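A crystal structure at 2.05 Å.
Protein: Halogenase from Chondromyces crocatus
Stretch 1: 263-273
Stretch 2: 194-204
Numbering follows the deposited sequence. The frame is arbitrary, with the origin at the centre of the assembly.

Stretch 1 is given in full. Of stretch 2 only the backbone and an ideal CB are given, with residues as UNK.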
ATOM      1  N   LYS A 263     -17.909  -3.859 -17.826  1.00 41.17           N
ATOM      2  CA  LYS A 263     -19.333  -3.864 -18.188  1.00 42.15           C
ATOM      3  C   LYS A 263     -19.880  -5.292 -18.281  1.00 42.36           C
ATOM      4  O   LYS A 263     -20.932  -5.607 -17.708  1.00 42.26           O
ATOM      5  CB  LYS A 263     -19.578  -3.112 -19.507  1.00 42.46           C
ATOM      6  CG  LYS A 263     -21.068  -3.026 -19.891  1.00 43.31           C
ATOM      7  CD  LYS A 263     -21.335  -1.968 -20.946  1.00 44.57           C
ATOM      8  CE  LYS A 263     -22.745  -2.101 -21.549  1.00 45.50           C
ATOM      9  NZ  LYS A 263     -23.840  -2.213 -20.528  1.00 46.83           N
ATOM     10  N   GLU A 264     -19.155  -6.159 -18.977  1.00 42.61           N
ATOM     11  CA  GLU A 264     -19.607  -7.539 -19.134  1.00 43.24           C
ATOM     12  C   GLU A 264     -19.520  -8.355 -17.836  1.00 43.08           C
ATOM     13  O   GLU A 264     -20.449  -9.098 -17.502  1.00 43.25           O
ATOM     14  CB  GLU A 264     -18.931  -8.234 -20.326  1.00 43.54           C
ATOM     15  CG  GLU A 264     -17.521  -8.723 -20.112  1.00 45.20           C
ATOM     16  CD  GLU A 264     -17.227  -9.990 -20.916  1.00 47.24           C
ATOM     17  OE1 GLU A 264     -16.525  -9.893 -21.948  1.00 48.61           O
ATOM     18  OE2 GLU A 264     -17.704 -11.079 -20.519  1.00 46.51           O
ATOM     19  N   TYR A 265     -18.440  -8.187 -17.074  1.00 42.40           N
ATOM     20  CA  TYR A 265     -18.301  -8.938 -15.831  1.00 41.91           C
ATOM     21  C   TYR A 265     -19.359  -8.571 -14.800  1.00 41.99           C
ATOM     22  O   TYR A 265     -19.680  -9.390 -13.933  1.00 41.70           O
ATOM     23  CB  TYR A 265     -16.890  -8.804 -15.249  1.00 41.72           C
ATOM     24  CG  TYR A 265     -15.885  -9.772 -15.838  1.00 42.14           C
ATOM     25  CD1 TYR A 265     -15.765  -9.929 -17.218  1.00 42.06           C
ATOM     26  CD2 TYR A 265     -15.048 -10.521 -15.020  1.00 42.01           C
ATOM     27  CE1 TYR A 265     -14.851 -10.802 -17.768  1.00 42.26           C
ATOM     28  CE2 TYR A 265     -14.125 -11.412 -15.563  1.00 42.35           C
ATOM     29  CZ  TYR A 265     -14.034 -11.540 -16.943  1.00 42.30           C
ATOM     30  OH  TYR A 265     -13.128 -12.401 -17.503  1.00 42.99           O
ATOM     31  N   LEU A 266     -19.910  -7.360 -14.898  1.00 41.78           N
ATOM     32  CA  LEU A 266     -20.916  -6.902 -13.927  1.00 42.28           C
ATOM     33  C   LEU A 266     -22.368  -6.949 -14.417  1.00 42.79           C
ATOM     34  O   LEU A 266     -23.297  -6.697 -13.637  1.00 42.79           O
ATOM     35  CB  LEU A 266     -20.576  -5.505 -13.378  1.00 41.86           C
ATOM     36  CG  LEU A 266     -19.309  -5.383 -12.509  1.00 41.58           C
ATOM     37  CD1 LEU A 266     -19.078  -3.941 -12.110  1.00 39.45           C
ATOM     38  CD2 LEU A 266     -19.340  -6.280 -11.259  1.00 40.16           C
ATOM     39  N   ALA A 267     -22.560  -7.286 -15.691  1.00 43.05           N
ATOM     40  CA  ALA A 267     -23.902  -7.458 -16.253  1.00 44.02           C
ATOM     41  C   ALA A 267     -24.807  -8.380 -15.413  1.00 44.11           C
ATOM     42  O   ALA A 267     -25.959  -8.021 -15.155  1.00 44.46           O
ATOM     43  CB  ALA A 267     -23.836  -7.918 -17.723  1.00 43.81           C
ATOM     44  N   PRO A 268     -24.298  -9.553 -14.973  1.00 44.38           N
ATOM     45  CA  PRO A 268     -25.121 -10.409 -14.108  1.00 44.86           C
ATOM     46  C   PRO A 268     -25.283  -9.893 -12.678  1.00 45.31           C
ATOM     47  O   PRO A 268     -26.053 -10.469 -11.903  1.00 44.96           O
ATOM     48  CB  PRO A 268     -24.355 -11.744 -14.079  1.00 44.39           C
ATOM     49  CG  PRO A 268     -23.316 -11.644 -15.119  1.00 44.67           C
ATOM     50  CD  PRO A 268     -23.004 -10.191 -15.267  1.00 44.70           C
ATOM     51  N   ALA A 269     -24.586  -8.806 -12.349  1.00 46.01           N
ATOM     52  CA  ALA A 269     -24.392  -8.420 -10.952  1.00 46.63           C
ATOM     53  C   ALA A 269     -25.349  -7.364 -10.435  1.00 46.93           C
ATOM     54  O   ALA A 269     -25.867  -6.532 -11.186  1.00 47.01           O
ATOM     55  CB  ALA A 269     -22.929  -7.996 -10.704  1.00 46.50           C
ATOM     56  N   THR A 270     -25.594  -7.433  -9.133  1.00 47.39           N
ATOM     57  CA  THR A 270     -26.311  -6.390  -8.423  1.00 48.29           C
ATOM     58  C   THR A 270     -25.361  -5.763  -7.408  1.00 48.52           C
ATOM     59  O   THR A 270     -24.562  -6.457  -6.772  1.00 48.50           O
ATOM     60  CB  THR A 270     -27.595  -6.922  -7.730  1.00 48.16           C
ATOM     61  OG1 THR A 270     -28.207  -5.868  -6.979  1.00 48.93           O
ATOM     62  CG2 THR A 270     -27.286  -8.091  -6.800  1.00 48.48           C
ATOM     63  N   ARG A 271     -25.430  -4.447  -7.279  1.00 48.94           N
ATOM     64  CA  ARG A 271     -24.587  -3.778  -6.316  1.00 49.65           C
ATOM     65  C   ARG A 271     -25.145  -3.975  -4.915  1.00 49.88           C
ATOM     66  O   ARG A 271     -26.367  -3.965  -4.714  1.00 50.01           O
ATOM     67  CB  ARG A 271     -24.481  -2.294  -6.632  1.00 49.90           C
ATOM     68  CG  ARG A 271     -23.094  -1.770  -6.382  1.00 50.44           C
ATOM     69  CD  ARG A 271     -23.064  -0.282  -6.283  1.00 51.61           C
ATOM     70  NE  ARG A 271     -23.165   0.119  -4.889  1.00 53.39           N
ATOM     71  CZ  ARG A 271     -24.121   0.892  -4.393  1.00 52.80           C
ATOM     72  NH1 ARG A 271     -25.070   1.382  -5.180  1.00 52.46           N
ATOM     73  NH2 ARG A 271     -24.106   1.188  -3.105  1.00 52.29           N
ATOM     74  N   VAL A 272     -24.249  -4.170  -3.955  1.00 49.94           N
ATOM     75  CA  VAL A 272     -24.646  -4.220  -2.549  1.00 50.25           C
ATOM     76  C   VAL A 272     -25.154  -2.836  -2.134  1.00 50.55           C
ATOM     77  O   VAL A 272     -24.519  -1.820  -2.433  1.00 50.60           O
ATOM     78  CB  VAL A 272     -23.490  -4.679  -1.647  1.00 50.03           C
ATOM     79  CG1 VAL A 272     -23.971  -4.860  -0.214  1.00 50.46           C
ATOM     80  CG2 VAL A 272     -22.901  -5.975  -2.161  1.00 49.95           C
ATOM     81  N   THR A 273     -26.310  -2.807  -1.473  1.00 50.97           N
ATOM     82  CA  THR A 273     -26.961  -1.559  -1.074  1.00 51.55           C
ATOM     83  C   THR A 273     -27.017  -1.382   0.442  1.00 51.54           C
ATOM     84  O   THR A 273     -27.302  -0.284   0.925  1.00 51.60           O
ATOM     85  CB  THR A 273     -28.398  -1.459  -1.626  1.00 51.83           C
ATOM     86  OG1 THR A 273     -29.095  -2.689  -1.376  1.00 52.06           O
ATOM     87  CG2 THR A 273     -28.386  -1.176  -3.120  1.00 52.40           C
ATOM     88  N   UNK A 194     -17.006   0.514  -5.129  1.00 34.50           N
ATOM     89  CA  UNK A 194     -18.110  -0.152  -4.446  1.00 35.73           C
ATOM     90  C   UNK A 194     -17.984  -1.665  -4.468  1.00 36.65           C
ATOM     91  O   UNK A 194     -16.928  -2.216  -4.814  1.00 37.03           O
ATOM     92  CB  UNK A 194     -19.440   0.259  -5.080  1.00 35.73           C
ATOM     93  N   UNK A 195     -19.065  -2.342  -4.100  1.00 36.89           N
ATOM     94  CA  UNK A 195     -19.071  -3.799  -4.050  1.00 37.61           C
ATOM     95  C   UNK A 195     -20.265  -4.380  -4.775  1.00 38.09           C
ATOM     96  O   UNK A 195     -21.379  -3.856  -4.693  1.00 37.59           O
ATOM     97  CB  UNK A 195     -19.061  -4.282  -2.598  1.00 37.61           C
ATOM     98  N   UNK A 196     -20.015  -5.464  -5.497  1.00 39.29           N
ATOM     99  CA  UNK A 196     -21.032  -6.054  -6.357  1.00 40.21           C
ATOM    100  C   UNK A 196     -21.218  -7.532  -6.014  1.00 41.06           C
ATOM    101  O   UNK A 196     -20.261  -8.223  -5.657  1.00 40.99           O
ATOM    102  CB  UNK A 196     -20.654  -5.888  -7.830  1.00 40.21           C
ATOM    103  N   UNK A 197     -22.460  -7.997  -6.100  1.00 42.24           N
ATOM    104  CA  UNK A 197     -22.785  -9.402  -5.859  1.00 43.57           C
ATOM    105  C   UNK A 197     -23.124 -10.100  -7.167  1.00 43.60           C
ATOM    106  O   UNK A 197     -23.833  -9.536  -7.997  1.00 43.42           O
ATOM    107  CB  UNK A 197     -23.949  -9.527  -4.874  1.00 43.57           C
ATOM    108  N   UNK A 198     -22.597 -11.315  -7.331  1.00 43.94           N
ATOM    109  CA  UNK A 198     -22.944 -12.232  -8.438  1.00 44.54           C
ATOM    110  C   UNK A 198     -22.317 -11.880  -9.786  1.00 44.46           C
ATOM    111  O   UNK A 198     -22.861 -12.213 -10.850  1.00 44.66           O
ATOM    112  CB  UNK A 198     -24.464 -12.267  -8.606  1.00 44.54           C
ATOM    113  N   UNK A 199     -21.163 -11.217  -9.736  1.00 44.13           N
ATOM    114  CA  UNK A 199     -20.424 -10.877 -10.944  1.00 43.25           C
ATOM    115  C   UNK A 199     -19.608 -12.042 -11.460  1.00 42.81           C
ATOM    116  O   UNK A 199     -19.319 -12.997 -10.727  1.00 42.11           O
ATOM    117  CB  UNK A 199     -19.507  -9.681 -10.683  1.00 43.25           C
ATOM    118  N   UNK A 200     -19.212 -11.949 -12.724  1.00 42.48           N
ATOM    119  CA  UNK A 200     -18.474 -13.021 -13.368  1.00 43.01           C
ATOM    120  C   UNK A 200     -17.053 -13.117 -12.840  1.00 43.06           C
ATOM    121  O   UNK A 200     -16.589 -12.251 -12.086  1.00 42.41           O
ATOM    122  CB  UNK A 200     -18.457 -12.815 -14.884  1.00 43.01           C
ATOM    123  N   UNK A 201     -16.368 -14.178 -13.250  1.00 43.29           N
ATOM    124  CA  UNK A 201     -15.001 -14.437 -12.835  1.00 43.76           C
ATOM    125  C   UNK A 201     -14.092 -14.686 -14.038  1.00 44.18           C
ATOM    126  O   UNK A 201     -14.561 -14.997 -15.141  1.00 44.07           O
ATOM    127  CB  UNK A 201     -14.958 -15.634 -11.883  1.00 43.76           C
ATOM    128  N   UNK A 202     -12.788 -14.533 -13.817  1.00 44.42           N
ATOM    129  CA  UNK A 202     -11.782 -14.858 -14.825  1.00 44.83           C
ATOM    130  C   UNK A 202     -11.788 -16.363 -15.130  1.00 45.20           C
ATOM    131  O   UNK A 202     -12.159 -17.169 -14.264  1.00 45.26           O
ATOM    132  CB  UNK A 202     -10.395 -14.416 -14.354  1.00 44.83           C
ATOM    133  N   UNK A 203     -11.372 -16.744 -16.357  1.00 45.55           N
ATOM    134  CA  UNK A 203     -11.444 -18.127 -16.842  1.00 45.84           C
ATOM    135  C   UNK A 203     -10.454 -19.071 -16.172  1.00 46.42           C
ATOM    136  O   UNK A 203      -9.762 -18.682 -15.229  1.00 46.36           O
ATOM    137  CB  UNK A 203     -11.208 -18.151 -18.353  1.00 45.84           C
ATOM    138  N   UNK A 204     -10.399 -20.305 -16.689  1.00 46.80           N
ATOM    139  CA  UNK A 204      -9.341 -21.281 -16.396  1.00 46.66           C
ATOM    140  C   UNK A 204      -9.269 -21.577 -14.901  1.00 46.81           C
ATOM    141  O   UNK A 204     -10.326 -21.667 -14.263  1.00 47.05           O
ATOM    142  CB  UNK A 204      -7.988 -20.769 -16.893  1.00 46.66           C
TER

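Position 194 points its ideal CB toward stretch 1, 3.7 Å from NE of R271, with room for a side chain; phi/psi of -140/-167 suit a strand. Several residues would fit, so the deposited G194 is not forced by this contact.

At position 195 the CB lies sideways, 4.2 Å from CG2 of V272, which favours an apolar or aromatic residue. It is Y195: its CB packs against V272 CG2 at 4.3 Å, while the ring leads away and its OH is hydrogen-bonded elsewhere in the structure. The backbone works too, V272 N donating to Y195 O at 3.0 Å, and a water accepts from both Y195 N (2.7 Å) and R271 NE (3.0 Å).

Position 196 pairs with R271 at a non-hydrogen-bonded site of the antiparallel bridge, so both side chains share a face. CD2 of L266 lies 3.7 Å from the ideal CB, and the methylenes of R271 are near; a large apolar or aromatic residue suits. F196 slots its ring between two aliphatic groups: L266 CD1 lies 3.9 Å from the ring centroid over one face, R271 CG 3.5 Å from it over the opposite face.

Position 197 forms the hydrogen-bonded pair with T270, its N donating to T270 O at 2.7 Å and its O accepting from T270 N at 3.0 Å. Beside T270 and V272, a beta-branched residue or a long chain with an aliphatic stem would serve. E197 supplies such a stem, CG lying 3.7 Å from V272 CG2.

At position 198 phi/psi of 76/27 is left-handed, favouring glycine, asparagine or aspartate. N198 fits; its backbone O touches P268 CB at 3.6 Å.

At position 199 an ideal CB would sit tightly, 3.3 Å from Y265 O and 3.5 Å from L266 CD2. Glycine is the natural choice, and G199 brings its CA to 3.4 Å from Y265 O.

Position 200 points toward stretch 1, and its N donates to Y265 O at 2.9 Å. The tyrosine ring and the carboxylate of E264 invite a long basic chain. K200 lays CB over one face of the Y265 ring, passes P268 CG with its CG at 3.7 Å, and ends in a salt bridge, NZ to E264 OE2 at 2.6 Å.

Position 201 points away, leaving many choices; R201 is hydrogen-bonded elsewhere in the structure through NH1 and NH2. Position 202 also starts away, yet Y265 OH lies 4.6 Å from the ideal CB; a polar group could meet the hydroxyl, an apolar one the ring carbons. L202 brings CD2 to 4.2 Å from Y265 CE2. At 203 phi of -71° permits proline, and P203 is deposited. Position 204 is out of reach; its 59/-142 would suit glycine best, yet A204 is found.

Stretch 2 (194-204) GYFENGKRLPA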
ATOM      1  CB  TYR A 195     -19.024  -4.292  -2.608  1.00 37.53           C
ATOM      2  CG  TYR A 195     -17.743  -3.895  -1.915  1.00 38.14           C
ATOM      3  CD1 TYR A 195     -16.656  -4.751  -1.896  1.00 37.98           C
ATOM      4  CD2 TYR A 195     -17.613  -2.643  -1.304  1.00 38.12           C
ATOM      5  CE1 TYR A 195     -15.472  -4.387  -1.269  1.00 38.49           C
ATOM      6  CE2 TYR A 195     -16.425  -2.268  -0.685  1.00 37.22           C
ATOM      7  CZ  TYR A 195     -15.368  -3.141  -0.672  1.00 37.51           C
ATOM      8  OH  TYR A 195     -14.202  -2.789  -0.055  1.00 37.57           O
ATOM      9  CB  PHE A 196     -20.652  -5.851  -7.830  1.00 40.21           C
ATOM     10  CG  PHE A 196     -20.679  -4.406  -8.273  1.00 40.63           C
ATOM     11  CD1 PHE A 196     -21.769  -3.906  -8.978  1.00 40.33           C
ATOM     12  CD2 PHE A 196     -19.618  -3.540  -7.975  1.00 40.52           C
ATOM     13  CE1 PHE A 196     -21.808  -2.568  -9.387  1.00 41.32           C
ATOM     14  CE2 PHE A 196     -19.645  -2.205  -8.372  1.00 40.15           C
ATOM     15  CZ  PHE A 196     -20.742  -1.716  -9.081  1.00 40.71           C
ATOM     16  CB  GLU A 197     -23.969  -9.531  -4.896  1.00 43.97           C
ATOM     17  CG  GLU A 197     -23.595  -9.389  -3.429  1.00 46.44           C
ATOM     18  CD  GLU A 197     -24.806  -9.176  -2.533  1.00 49.56           C
ATOM     19  OE1 GLU A 197     -25.764  -8.493  -2.963  1.00 50.89           O
ATOM     20  OE2 GLU A 197     -24.799  -9.690  -1.394  1.00 51.40           O
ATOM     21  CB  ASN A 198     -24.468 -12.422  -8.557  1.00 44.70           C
ATOM     22  CG  ASN A 198     -25.092 -12.938  -7.274  1.00 45.71           C
ATOM     23  OD1 ASN A 198     -26.050 -12.352  -6.756  1.00 48.44           O
ATOM     24  ND2 ASN A 198     -24.546 -14.031  -6.746  1.00 45.40           N
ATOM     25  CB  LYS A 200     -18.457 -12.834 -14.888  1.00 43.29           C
ATOM     26  CG  LYS A 200     -19.843 -12.698 -15.518  1.00 44.73           C
ATOM     27  CD  LYS A 200     -19.859 -13.212 -16.946  1.00 45.56           C
ATOM     28  CE  LYS A 200     -19.017 -12.344 -17.866  1.00 47.24           C
ATOM     29  NZ  LYS A 200     -18.776 -13.007 -19.178  1.00 48.60           N
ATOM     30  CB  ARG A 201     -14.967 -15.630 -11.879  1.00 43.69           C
ATOM     31  CG  ARG A 201     -15.785 -15.432 -10.595  1.00 44.46           C
ATOM     32  CD  ARG A 201     -14.898 -14.900  -9.494  1.00 44.89           C
ATOM     33  NE  ARG A 201     -15.617 -14.456  -8.298  1.00 45.15           N
ATOM     34  CZ  ARG A 201     -16.151 -13.247  -8.142  1.00 43.72           C
ATOM     35  NH1 ARG A 201     -16.085 -12.353  -9.116  1.00 42.90           N
ATOM     36  NH2 ARG A 201     -16.743 -12.928  -7.005  1.00 44.64           N
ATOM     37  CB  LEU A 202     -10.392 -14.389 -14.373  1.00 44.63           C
ATOM     38  CG  LEU A 202     -10.122 -12.873 -14.361  1.00 44.51           C
ATOM     39  CD1 LEU A 202      -8.850 -12.569 -13.598  1.00 44.43           C
ATOM     40  CD2 LEU A 202     -10.051 -12.266 -15.766  1.00 43.66           C
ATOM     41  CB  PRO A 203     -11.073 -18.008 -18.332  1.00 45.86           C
ATOM     42  CG  PRO A 203     -11.021 -16.561 -18.651  1.00 45.78           C
ATOM     43  CD  PRO A 203     -10.794 -15.836 -17.366  1.00 45.49           C
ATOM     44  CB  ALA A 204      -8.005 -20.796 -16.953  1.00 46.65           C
TER
HETATM   45  O   HOH W   1     -21.121  -0.925  -2.990  1.00 45.38           O
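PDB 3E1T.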